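Local coordinates for protein exopolyphosphatase (PDB 3MDQ) that probably hydrolyses inorganic polyphosphate, releasing orthophosphate from the chain end, using a two-lobed fold of the actin-like ATPase clan, at residues Gly81-Arg86 with Ser158-Gly163; Val143-Gly148 with Val193-Ala198; His171-Asp174 with Asp179-Val182; Asn186-Val191 with Ile280-Lys285; Lys197-Trp202 with Leu284-Thr289. All coordinates share one frame; numbering follows the deposited sequence. Where two conformers were deposited one is given.

How the interactions relate
Four of the five contacts belong to the lobe built on the six-stranded sheet; interaction 1 instead joins that lobe to the other one through a salt bridge and a water. Interactions 2 and 5 are buried and apolar, about 8 Å apart between centres, and share helix 193-202 where it covers the sheet. Interaction 4 is only partly buried, pairing helices 178-191 and 267-286 through aromatic rings, with a carboxylate at its exposed rim; it shares helix 267-286 with interaction 5. Interaction 3, the farthest from the chain centre, is polar and local, tying a loop to the start of helix 178-191. Apolar packing marks the helix-sheet layer, while polar bonds appear both between the lobes and at the outer loop.

Interaction 1: Gly81-Arg86 with Ser158-Gly163; sequences GTSAVR and SFEIGG
Arg86 sends CG between its own backbone N and carbonyl carbon (chi1 70°) and then runs extended to NE, while the chain of Glu160 bends at chi2 (-63°); together these turns bring OE2 of the carboxylate to the guanidinium edge. NH2 of Arg86 gives a nearly straight, salt-bridging hydrogen bond, 3.0 Å long, to OE2 of Glu160, which lies in the guanidinium plane and is met almost along its C-O bond. The two flat groups are steeply turned, their planes 73° apart, and NE of Arg86 adds a weak bond to the same OE2 at 3.5 Å. A water completes the join, accepting from NE of Arg86 and donating to OE2 of Glu160, each at 2.9 Å. One face of the guanidinium rests on the helix start, with Ser83 N 3.5 Å above its centre. NH1 is held by Glu114 and the carbonyl of Ile109, and the second oxygen of Glu160 pairs with Arg165. A leucine in place of Arg86 would probably leave Glu160 OE2 without its charged mate, the bridging water without its NE donor, and Glu114 without this salt bridge. Residues 81-86 run from the end of strand 76-81, in the five-stranded sheet, into a short helix, and 158-163 leave a strand of the six-stranded one, so the contact spans the cleft between lobes, where enzymes of this clan usually keep their active site; a sulfate, probably from the crystallisation liquor, lies about 4 Å from the side chain of Ser83. The lobes therefore meet here through directional, partly hydrated polar bonds rather than through apolar packing.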
# COMPACT_ATOMS: atom_id res chain seq x y z
N GLY A 81 9.30 -6.88 5.96
CA GLY A 81 8.05 -7.58 6.25
C GLY A 81 7.15 -6.65 7.04
O GLY A 81 7.58 -6.07 8.03
N THR A 82 5.88 -6.53 6.63
CA THR A 82 4.95 -5.56 7.25
C THR A 82 3.74 -6.30 7.88
O THR A 82 3.97 -7.26 8.61
CB THR A 82 4.56 -4.50 6.26
OG1 THR A 82 4.04 -5.09 5.04
CG2 THR A 82 5.81 -3.58 5.98
N SER A 83 2.51 -5.82 7.69
CA SER A 83 1.37 -6.29 8.52
C SER A 83 1.24 -7.83 8.65
O SER A 83 1.13 -8.35 9.76
CB SER A 83 0.08 -5.73 7.95
OG SER A 83 -1.02 -6.15 8.74
N ALA A 84 1.14 -8.54 7.55
CA ALA A 84 0.90 -9.98 7.64
C ALA A 84 2.09 -10.70 8.31
O ALA A 84 1.92 -11.66 9.04
CB ALA A 84 0.63 -10.60 6.28
N VAL A 85 3.29 -10.21 8.08
CA VAL A 85 4.49 -10.81 8.67
C VAL A 85 4.55 -10.50 10.16
O VAL A 85 4.62 -11.41 11.02
CB VAL A 85 5.76 -10.34 7.96
CG1 VAL A 85 7.02 -10.89 8.66
CG2 VAL A 85 5.77 -10.74 6.47
N ARG A 86 4.43 -9.25 10.55
CA ARG A 86 4.54 -8.93 11.97
C ARG A 86 3.37 -9.49 12.82
O ARG A 86 3.57 -9.76 14.01
CB ARG A 86 4.72 -7.42 12.20
CG ARG A 86 3.55 -6.58 11.90
CD ARG A 86 3.88 -5.07 12.06
NE ARG A 86 2.79 -4.31 11.49
CZ ARG A 86 2.85 -3.51 10.43
NH1 ARG A 86 3.99 -3.26 9.82
NH2 ARG A 86 1.74 -2.96 9.97
N SER A 158 -0.49 3.61 12.19
CA SER A 158 -0.90 2.46 11.41
C SER A 158 -2.07 1.79 12.13
O SER A 158 -2.08 1.66 13.35
CB SER A 158 0.27 1.49 11.35
OG SER A 158 -0.05 0.30 10.66
N PHE A 159 -3.02 1.32 11.34
CA PHE A 159 -4.19 0.61 11.84
C PHE A 159 -4.31 -0.74 11.10
O PHE A 159 -4.20 -0.82 9.89
CB PHE A 159 -5.46 1.43 11.58
CG PHE A 159 -5.48 2.78 12.27
CD1 PHE A 159 -4.88 3.88 11.67
CD2 PHE A 159 -6.08 2.93 13.49
CE1 PHE A 159 -4.90 5.11 12.29
CE2 PHE A 159 -6.11 4.16 14.11
CZ PHE A 159 -5.52 5.25 13.51
N GLU A 160 -4.62 -1.80 11.85
CA GLU A 160 -4.74 -3.17 11.27
C GLU A 160 -6.17 -3.35 10.71
O GLU A 160 -7.00 -4.12 11.23
CB GLU A 160 -4.31 -4.23 12.31
CG GLU A 160 -2.79 -4.16 12.63
CD GLU A 160 -1.81 -4.46 11.42
OE1 GLU A 160 -2.18 -5.20 10.48
OE2 GLU A 160 -0.65 -3.99 11.43
N ILE A 161 -6.42 -2.60 9.65
CA ILE A 161 -7.74 -2.55 8.96
C ILE A 161 -7.57 -2.67 7.45
O ILE A 161 -8.39 -2.20 6.65
CB ILE A 161 -8.50 -1.25 9.35
CG1 ILE A 161 -7.77 -0.02 8.86
CG2 ILE A 161 -8.78 -1.22 10.88
CD1 ILE A 161 -8.55 1.33 9.12
N GLY A 162 -6.48 -3.33 7.01
CA GLY A 162 -6.29 -3.58 5.61
C GLY A 162 -7.41 -4.44 5.02
O GLY A 162 -8.15 -5.09 5.73
N GLY A 163 -7.54 -4.41 3.71
CA GLY A 163 -8.74 -4.96 3.07
C GLY A 163 -8.95 -6.43 3.26
O GLY A 163 -10.08 -6.86 3.32
O HOH W 1 1.01 -4.39 13.81

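Interaction 2: Val143-Gly148 with Val193-Ala198; sequences VEFIIG and VPLEKA
Leu195 reaches down from its helix and lays CD2 over the middle of the Phe145 ring, 3.8 Å from the ring centroid and only 10° off the normal, a clean CH-pi contact. The two side chains cross at about a right angle. The other methyl of Leu195, CD1, lies nearer the root of the ring, 4.0 Å from CB of Phe145, so the two methyls lie along the ring from its stem to its centre. With CG of Leu195 opposite its backbone N (chi1 173°), both methyls are carried down toward the strand. Two residues along the strand, Ile147 points the same way and meets the helix one turn further on: its CD1 comes within 3.9 Å of CB of Ala198 and 3.7 Å of the carbonyl O of Ala198. The alternation is that of an interior strand covered by helices on both faces, in an alpha/beta/alpha sandwich. Phe145 and Ile147 face helix 193-202, whereas Glu144 and Ile146 face helix 111-125 across the six-stranded mixed sheet, as in the ribonuclease H-like lobes of the actin clan. A serine in place of Phe145 would probably open a gap under Leu195 and take away the ring face that its CD2 rests on. Leu134 and Trp155, on the flanking strands, both touch Phe145 and Leu195; Leu134 also touches Ile147, and Trp155 also touches Ala198.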
# COMPACT_ATOMS: atom_id res chain seq x y z
N VAL A 143 -3.49 -0.19 7.16
CA VAL A 143 -3.62 1.11 6.54
C VAL A 143 -2.82 2.11 7.40
O VAL A 143 -2.99 2.20 8.62
CB VAL A 143 -5.08 1.57 6.45
CG1 VAL A 143 -5.19 2.97 5.80
CG2 VAL A 143 -5.96 0.50 5.67
N GLU A 144 -1.90 2.81 6.74
CA GLU A 144 -1.08 3.83 7.40
C GLU A 144 -1.59 5.22 7.02
O GLU A 144 -1.89 5.46 5.85
CB GLU A 144 0.39 3.72 7.02
CG GLU A 144 1.15 2.56 7.65
CD GLU A 144 0.71 1.23 7.15
OE1 GLU A 144 0.81 0.99 5.94
OE2 GLU A 144 0.26 0.40 7.99
N PHE A 145 -1.65 6.09 8.01
CA PHE A 145 -2.00 7.48 7.82
C PHE A 145 -0.87 8.34 8.34
O PHE A 145 -0.32 8.06 9.43
CB PHE A 145 -3.25 7.82 8.60
CG PHE A 145 -4.50 7.14 8.11
CD1 PHE A 145 -5.21 7.66 7.06
CD2 PHE A 145 -4.96 6.00 8.73
CE1 PHE A 145 -6.36 7.04 6.62
CE2 PHE A 145 -6.12 5.40 8.30
CZ PHE A 145 -6.82 5.92 7.26
N ILE A 146 -0.49 9.35 7.56
CA ILE A 146 0.57 10.26 7.94
C ILE A 146 0.14 11.71 7.66
O ILE A 146 -0.37 11.99 6.55
CB ILE A 146 1.89 10.01 7.17
CG1 ILE A 146 2.29 8.53 7.17
CG2 ILE A 146 3.03 10.90 7.73
CD1 ILE A 146 1.87 7.78 5.95
N ILE A 147 0.32 12.62 8.62
CA ILE A 147 0.09 14.03 8.41
C ILE A 147 1.43 14.73 8.37
O ILE A 147 2.19 14.57 9.29
CB ILE A 147 -0.83 14.64 9.45
CG1 ILE A 147 -2.22 14.00 9.41
CG2 ILE A 147 -0.92 16.17 9.30
CD1 ILE A 147 -3.17 14.39 10.53
N GLY A 148 1.71 15.44 7.28
CA GLY A 148 2.98 16.13 7.16
C GLY A 148 3.07 17.00 5.94
O GLY A 148 2.06 17.34 5.31
N VAL A 193 -10.75 6.87 15.69
CA VAL A 193 -10.75 7.99 16.60
C VAL A 193 -9.42 8.73 16.69
O VAL A 193 -9.40 9.94 16.64
CB VAL A 193 -11.28 7.59 18.02
CG1 VAL A 193 -11.16 8.77 18.99
CG2 VAL A 193 -12.77 7.23 17.91
N PRO A 194 -8.29 8.01 16.72
CA PRO A 194 -7.01 8.73 16.81
C PRO A 194 -6.74 9.54 15.54
O PRO A 194 -6.11 10.58 15.59
CB PRO A 194 -6.00 7.60 16.99
CG PRO A 194 -6.80 6.49 17.62
CD PRO A 194 -8.13 6.56 16.97
N LEU A 195 -7.25 9.05 14.40
CA LEU A 195 -7.13 9.81 13.17
C LEU A 195 -7.97 11.08 13.20
O LEU A 195 -7.50 12.16 12.83
CB LEU A 195 -7.46 8.95 11.96
CG LEU A 195 -7.52 9.69 10.63
CD1 LEU A 195 -6.11 10.19 10.19
CD2 LEU A 195 -8.08 8.78 9.55
N GLU A 196 -9.20 10.97 13.70
CA GLU A 196 -10.04 12.13 13.79
C GLU A 196 -9.38 13.21 14.66
O GLU A 196 -9.41 14.42 14.34
CB GLU A 196 -11.38 11.78 14.44
CG GLU A 196 -12.33 11.03 13.66
CD GLU A 196 -13.63 10.96 14.48
OE1 GLU A 196 -13.76 10.08 15.34
OE2 GLU A 196 -14.46 11.89 14.34
N LYS A 197 -8.81 12.78 15.78
CA LYS A 197 -8.17 13.70 16.71
C LYS A 197 -6.99 14.39 16.04
O LYS A 197 -6.83 15.60 16.17
CB LYS A 197 -7.76 12.96 17.98
CG LYS A 197 -8.96 12.62 18.85
CD LYS A 197 -8.53 11.92 20.13
CE LYS A 197 -9.71 11.59 21.02
NZ LYS A 197 -9.33 10.52 21.98
N ALA A 198 -6.16 13.61 15.33
CA ALA A 198 -5.02 14.19 14.62
C ALA A 198 -5.40 15.18 13.53
O ALA A 198 -4.74 16.19 13.33
CB ALA A 198 -4.13 13.09 14.07

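Interaction 3: His171-Asp174 with Asp179-Val182; sequences HVHD and DDRV. With SO4 (sulfate ion), chain G.
The His173 ring has the carboxylate of Asp180 at its edge, the two groups lying almost in one plane, 3° apart. One face of the same ring has NE2 of His171 3.8 Å above it, displaced toward the rim, while the His171 ring carries a sulfate oxygen at its own edge. ND1 of His173 donates to OD1 of Asp180 at 2.8 Å, in the ring plane and on the syn lone pair of that oxygen, a His-carboxylate hydrogen bond. It also makes a weak bond to OD2. The backbone N of His173 approaches from another direction, bonding OD2 of Asp180 at 2.9 Å from 49° out of the carboxylate plane. Asp180 stands in the first turn of helix 178-191, and its OD2 also accepts from the backbone N of Arg177, just before that helix. Its carboxylate thus ties the preceding loop to the helix start, and CG1 of Val172 lies loosely beside OD2. On the far side of the loop the sulfate, probably from the crystallisation liquor, takes a 2.7 Å bond from NE2 of His171 to O2 and a 2.9 Å bond from the backbone N of Asp174 to O3. With one oxygen gripped by ND1 and the other by two backbone N-H groups, the carboxylate fixes the rotation of the His173 ring, and its charge would probably stabilise the proton on ND1.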
# COMPACT_ATOMS: atom_id res chain seq x y z
N HIS A 171 -18.79 -10.03 6.91
CA HIS A 171 -19.43 -10.56 5.70
C HIS A 171 -20.01 -9.41 4.89
O HIS A 171 -21.12 -8.90 5.18
CB HIS A 171 -20.51 -11.56 6.04
CG HIS A 171 -21.20 -12.12 4.83
ND1 HIS A 171 -22.42 -12.78 4.90
CD2 HIS A 171 -20.87 -12.09 3.52
CE1 HIS A 171 -22.78 -13.15 3.69
NE2 HIS A 171 -21.86 -12.74 2.83
N VAL A 172 -19.27 -8.98 3.87
CA VAL A 172 -19.73 -7.95 2.96
C VAL A 172 -20.37 -8.69 1.79
O VAL A 172 -19.78 -9.61 1.24
CB VAL A 172 -18.57 -7.11 2.43
CG1 VAL A 172 -19.10 -6.02 1.52
CG2 VAL A 172 -17.75 -6.53 3.66
N HIS A 173 -21.58 -8.30 1.44
CA HIS A 173 -22.32 -8.97 0.38
C HIS A 173 -21.83 -8.56 -1.01
O HIS A 173 -21.15 -7.55 -1.19
CB HIS A 173 -23.81 -8.74 0.53
CG HIS A 173 -24.36 -9.35 1.78
ND1 HIS A 173 -24.29 -8.70 3.00
CD2 HIS A 173 -24.94 -10.55 2.01
CE1 HIS A 173 -24.82 -9.49 3.93
NE2 HIS A 173 -25.25 -10.60 3.35
N ASP A 174 -22.17 -9.39 -1.99
CA ASP A 174 -21.71 -9.26 -3.37
C ASP A 174 -22.93 -9.18 -4.28
O ASP A 174 -23.51 -10.24 -4.67
CB ASP A 174 -20.91 -10.52 -3.71
CG ASP A 174 -20.35 -10.51 -5.09
OD1 ASP A 174 -19.98 -9.43 -5.59
OD2 ASP A 174 -20.20 -11.61 -5.67
N ASP A 179 -27.09 -2.20 4.45
CA ASP A 179 -26.67 -2.61 5.78
C ASP A 179 -25.14 -2.86 5.89
O ASP A 179 -24.54 -2.62 6.95
CB ASP A 179 -27.44 -3.82 6.25
CG ASP A 179 -27.16 -4.14 7.71
OD1 ASP A 179 -27.60 -3.37 8.59
OD2 ASP A 179 -26.48 -5.15 7.96
N ASP A 180 -24.50 -3.33 4.81
CA ASP A 180 -23.03 -3.48 4.78
C ASP A 180 -22.35 -2.10 4.92
O ASP A 180 -21.30 -2.00 5.58
CB ASP A 180 -22.52 -4.10 3.48
CG ASP A 180 -23.07 -5.48 3.19
OD1 ASP A 180 -23.50 -6.21 4.12
OD2 ASP A 180 -23.05 -5.85 1.99
N ARG A 181 -22.90 -1.06 4.28
CA ARG A 181 -22.34 0.29 4.39
C ARG A 181 -22.45 0.79 5.83
O ARG A 181 -21.51 1.42 6.35
CB ARG A 181 -23.00 1.28 3.41
CG ARG A 181 -22.80 0.92 1.94
CD ARG A 181 -23.39 1.97 0.98
NE ARG A 181 -23.88 1.31 -0.23
CZ ARG A 181 -25.16 1.18 -0.55
NH1 ARG A 181 -26.09 1.72 0.22
NH2 ARG A 181 -25.50 0.54 -1.65
N VAL A 182 -23.58 0.52 6.48
CA VAL A 182 -23.73 0.87 7.89
C VAL A 182 -22.65 0.15 8.72
O VAL A 182 -21.97 0.72 9.58
CB VAL A 182 -25.14 0.54 8.43
CG1 VAL A 182 -25.21 0.76 9.98
CG2 VAL A 182 -26.22 1.38 7.68
S SO4 G . -23.21 -12.89 -0.64
O1 SO4 G . -24.13 -13.41 0.38
O2 SO4 G . -21.94 -12.71 0.09
O3 SO4 G . -23.75 -11.73 -1.26
O4 SO4 G . -23.00 -13.89 -1.69

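Interaction 4: Asn186-Val191 with Ile280-Lys285; sequences NYFDEV and IEHVLK
Helices 178-191 and 267-286 come nearest in these segments at Phe188 and His282, whose CA atoms stand 7.6 Å apart. His282 enters the gap, its CG opposite its backbone N (chi1 -168°), and offers one ring face to Phe188. CB of Phe188 sits over the middle of that face, 3.6 Å from the centroid and close to the ring normal, in a CH-pi contact. From there the phenyl ring leads off, turning its edge to the imidazole face in a T-shaped pair with centroids 5.5 Å apart and planes at 70°. Asp189 brings OD1 to the imidazole edge, in its plane and 3.1 Å from CE1 of His282. ND1 of His282 is hydrogen-bonded to ND1 of His185, on the helix of Phe188, their ring planes about 15° apart. The contact joins two helices of the lobe built on the six-stranded sheet, on which helix 267-286 lies through Ile280 and Val283; Leu166 backs the buried Phe188, whereas Asp189 is exposed. The imidazole is therefore held on its face by carbon and through ND1 by another histidine. The nearby carboxylate faces a carbon-bound hydrogen of the ring, so its attraction is probably electrostatic and modest.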
# COMPACT_ATOMS: atom_id res chain seq x y z
N ASN A 186 -19.72 2.20 10.64
CA ASN A 186 -19.74 2.08 12.09
C ASN A 186 -18.42 1.58 12.62
O ASN A 186 -17.89 2.06 13.62
CB ASN A 186 -20.86 1.14 12.51
CG ASN A 186 -20.96 0.99 14.02
OD1 ASN A 186 -21.31 1.94 14.72
ND2 ASN A 186 -20.71 -0.22 14.51
N TYR A 187 -17.87 0.57 11.98
CA TYR A 187 -16.55 0.05 12.38
C TYR A 187 -15.49 1.12 12.23
O TYR A 187 -14.66 1.32 13.14
CB TYR A 187 -16.17 -1.16 11.58
CG TYR A 187 -14.83 -1.75 11.91
CD1 TYR A 187 -14.56 -2.26 13.15
CD2 TYR A 187 -13.82 -1.80 10.97
CE1 TYR A 187 -13.34 -2.84 13.46
CE2 TYR A 187 -12.60 -2.38 11.28
CZ TYR A 187 -12.37 -2.89 12.51
OH TYR A 187 -11.16 -3.46 12.83
N PHE A 188 -15.48 1.81 11.10
CA PHE A 188 -14.49 2.89 10.92
C PHE A 188 -14.62 4.01 11.98
O PHE A 188 -13.59 4.51 12.47
CB PHE A 188 -14.54 3.48 9.51
CG PHE A 188 -14.24 2.49 8.38
CD1 PHE A 188 -13.32 1.44 8.55
CD2 PHE A 188 -14.86 2.65 7.15
CE1 PHE A 188 -13.08 0.58 7.50
CE2 PHE A 188 -14.58 1.80 6.10
CZ PHE A 188 -13.72 0.77 6.28
N ASP A 189 -15.85 4.36 12.34
CA ASP A 189 -16.09 5.30 13.43
C ASP A 189 -15.39 4.87 14.71
O ASP A 189 -14.84 5.69 15.43
CB ASP A 189 -17.58 5.41 13.75
CG ASP A 189 -18.38 6.23 12.77
OD1 ASP A 189 -17.81 6.98 11.95
OD2 ASP A 189 -19.62 6.14 12.82
N GLU A 190 -15.42 3.57 15.03
CA GLU A 190 -14.81 3.06 16.25
C GLU A 190 -13.28 3.03 16.17
O GLU A 190 -12.60 3.38 17.14
CB GLU A 190 -15.37 1.65 16.56
CG GLU A 190 -16.85 1.63 16.93
CD GLU A 190 -17.18 2.50 18.13
OE1 GLU A 190 -16.44 2.41 19.12
OE2 GLU A 190 -18.10 3.33 18.03
N VAL A 191 -12.74 2.63 15.02
CA VAL A 191 -11.29 2.39 14.85
C VAL A 191 -10.50 3.70 14.72
O VAL A 191 -9.39 3.86 15.29
CB VAL A 191 -11.00 1.53 13.57
CG1 VAL A 191 -9.48 1.42 13.31
CG2 VAL A 191 -11.59 0.14 13.69
N ILE A 280 -11.89 5.10 1.99
CA ILE A 280 -11.47 6.37 1.39
C ILE A 280 -12.59 7.42 1.52
O ILE A 280 -12.32 8.57 1.92
CB ILE A 280 -11.05 6.21 -0.10
CG1 ILE A 280 -9.88 5.26 -0.24
CG2 ILE A 280 -10.65 7.60 -0.68
CD1 ILE A 280 -9.62 4.80 -1.73
N GLU A 281 -13.82 7.02 1.21
CA GLU A 281 -14.95 7.92 1.35
C GLU A 281 -15.03 8.40 2.80
O GLU A 281 -15.16 9.60 3.05
CB GLU A 281 -16.25 7.24 0.88
CG GLU A 281 -17.51 8.04 1.11
CD GLU A 281 -17.72 9.18 0.17
OE1 GLU A 281 -16.88 9.42 -0.71
OE2 GLU A 281 -18.76 9.85 0.31
N HIS A 282 -14.91 7.46 3.75
CA HIS A 282 -14.98 7.81 5.17
C HIS A 282 -13.97 8.88 5.51
O HIS A 282 -14.29 9.87 6.18
CB HIS A 282 -14.73 6.56 5.99
CG HIS A 282 -15.06 6.72 7.44
ND1 HIS A 282 -16.27 6.35 7.96
CD2 HIS A 282 -14.33 7.21 8.47
CE1 HIS A 282 -16.29 6.63 9.25
NE2 HIS A 282 -15.14 7.17 9.59
N VAL A 283 -12.74 8.69 5.05
CA VAL A 283 -11.65 9.66 5.32
C VAL A 283 -11.89 11.01 4.63
O VAL A 283 -11.68 12.06 5.22
CB VAL A 283 -10.27 9.05 4.95
CG1 VAL A 283 -9.14 10.12 5.13
CG2 VAL A 283 -10.00 7.82 5.82
N LEU A 284 -12.38 10.97 3.40
CA LEU A 284 -12.75 12.20 2.68
C LEU A 284 -13.72 13.07 3.41
O LEU A 284 -13.61 14.31 3.36
CB LEU A 284 -13.38 11.88 1.32
CG LEU A 284 -12.42 11.75 0.19
CD1 LEU A 284 -13.23 11.31 -1.03
CD2 LEU A 284 -11.70 13.12 -0.09
N LYS A 285 -14.67 12.47 4.13
CA LYS A 285 -15.63 13.22 4.90
C LYS A 285 -14.98 13.91 6.10
O LYS A 285 -15.49 14.91 6.57
CB LYS A 285 -16.79 12.32 5.35
CG LYS A 285 -17.66 11.86 4.17

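Interaction 5: Lys197-Trp202 with Leu284-Thr289; sequences KAINTW and LKLVST
This is an apolar contact on one side of the six-stranded sheet, between helix 193-202 and the segment 284-289 that leads from helix 267-286 toward strand 291-295: Ile199 fits against Leu286 and Val287. Ile199 and Val287 come closest in backbone, with CA atoms 7.4 Å apart. The tip of Ile199, extended by a chi2 of 170°, does most of the touching. Its CD1 lies 3.8 Å from CB of Leu286 and 4.1 Å from CG2 of Val287, the latter in one of two deposited conformers. CD1 of Leu286 approaches the same Ile199 methyl at 4.2 Å. Ile199 crosses each of these side chains at about a right angle, so its methyl end meets them broadside. Its shorter branch, CG2, rests 3.5 Å from the carbonyl O of Leu286, bringing the side chain against the backbone at the turn. Beneath them, Leu134 of strand 133-138 touches both Ile199 and Val287, closing the layer against the sheet. Both helices lead into neighbouring parallel strands, 206-210 and 291-295. Such side-by-side helices, packed on a mixed sheet and on each other, are consistent with the ribonuclease H-like lobes of the actin clan.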
# COMPACT_ATOMS: atom_id res chain seq x y z
N LYS A 197 -8.81 12.78 15.78
CA LYS A 197 -8.17 13.70 16.71
C LYS A 197 -6.99 14.39 16.04
O LYS A 197 -6.83 15.60 16.17
CB LYS A 197 -7.76 12.96 17.98
CG LYS A 197 -8.96 12.62 18.85
CD LYS A 197 -8.53 11.92 20.13
CE LYS A 197 -9.71 11.59 21.02
NZ LYS A 197 -9.33 10.52 21.98
N ALA A 198 -6.16 13.61 15.33
CA ALA A 198 -5.02 14.19 14.62
C ALA A 198 -5.40 15.18 13.53
O ALA A 198 -4.74 16.19 13.33
CB ALA A 198 -4.13 13.09 14.07
N ILE A 199 -6.45 14.86 12.79
CA ILE A 199 -6.95 15.77 11.77
C ILE A 199 -7.43 17.07 12.41
O ILE A 199 -7.12 18.18 11.93
CB ILE A 199 -8.08 15.11 10.94
CG1 ILE A 199 -7.51 14.03 10.04
CG2 ILE A 199 -8.86 16.16 10.09
CD1 ILE A 199 -8.57 13.13 9.32
N ASN A 200 -8.09 16.96 13.56
CA ASN A 200 -8.54 18.18 14.25
C ASN A 200 -7.40 19.02 14.77
O ASN A 200 -7.46 20.25 14.74
CB ASN A 200 -9.45 17.78 15.41
CG ASN A 200 -10.81 17.26 14.94
OD1 ASN A 200 -11.18 17.42 13.77
ND2 ASN A 200 -11.55 16.63 15.85
N THR A 201 -6.35 18.37 15.23
CA THR A 201 -5.15 19.03 15.73
C THR A 201 -4.35 19.73 14.63
O THR A 201 -4.02 20.92 14.75
CB THR A 201 -4.26 18.04 16.47
OG1 THR A 201 -4.99 17.57 17.60
CG2 THR A 201 -2.96 18.70 16.98
N TRP A 202 -4.06 19.00 13.55
CA TRP A 202 -3.16 19.53 12.52
C TRP A 202 -3.83 20.16 11.30
O TRP A 202 -3.13 20.89 10.53
CB TRP A 202 -2.18 18.44 12.09
CG TRP A 202 -1.33 17.95 13.20
CD1 TRP A 202 -1.45 16.77 13.88
CD2 TRP A 202 -0.27 18.66 13.83
NE1 TRP A 202 -0.51 16.69 14.88
CE2 TRP A 202 0.23 17.84 14.87
CE3 TRP A 202 0.32 19.92 13.61
CZ2 TRP A 202 1.30 18.23 15.67
CZ3 TRP A 202 1.38 20.30 14.42
CH2 TRP A 202 1.86 19.45 15.43
N LEU A 284 -12.38 10.97 3.40
CA LEU A 284 -12.75 12.20 2.68
C LEU A 284 -13.72 13.07 3.41
O LEU A 284 -13.61 14.31 3.36
CB LEU A 284 -13.38 11.88 1.32
CG LEU A 284 -12.42 11.75 0.19
CD1 LEU A 284 -13.23 11.31 -1.03
CD2 LEU A 284 -11.70 13.12 -0.09
N LYS A 285 -14.67 12.47 4.13
CA LYS A 285 -15.63 13.22 4.90
C LYS A 285 -14.98 13.91 6.10
O LYS A 285 -15.49 14.91 6.57
CB LYS A 285 -16.79 12.32 5.35
CG LYS A 285 -17.66 11.86 4.17
N LEU A 286 -13.83 13.40 6.56
CA LEU A 286 -13.05 14.02 7.67
C LEU A 286 -12.10 15.14 7.26
O LEU A 286 -11.76 15.99 8.08
CB LEU A 286 -12.22 12.94 8.40
CG LEU A 286 -12.94 11.74 8.98
CD1 LEU A 286 -11.99 10.74 9.60
CD2 LEU A 286 -14.02 12.21 9.99
N VAL A 287 -11.72 15.18 5.98
CA VAL A 287 -10.79 16.17 5.43
C VAL A 287 -11.54 17.12 4.52
O VAL A 287 -12.53 16.74 3.92
CB VAL A 287 -9.71 15.47 4.60
CG1 VAL A 287 -8.63 16.47 4.05
CG2 VAL A 287 -9.08 14.35 5.43
N SER A 288 -11.09 18.36 4.40
CA SER A 288 -11.67 19.28 3.44
C SER A 288 -10.65 19.50 2.34
O SER A 288 -10.16 20.60 2.15
CB SER A 288 -12.06 20.61 4.10
N THR A 289 -10.29 18.39 1.66
CA THR A 289 -9.37 18.38 0.51
C THR A 289 -10.11 18.84 -0.75
O THR A 289 -11.34 18.72 -0.82
CB THR A 289 -8.83 16.93 0.31
OG1 THR A 289 -7.75 16.93 -0.64
CG2 THR A 289 -9.95 16.00 -0.16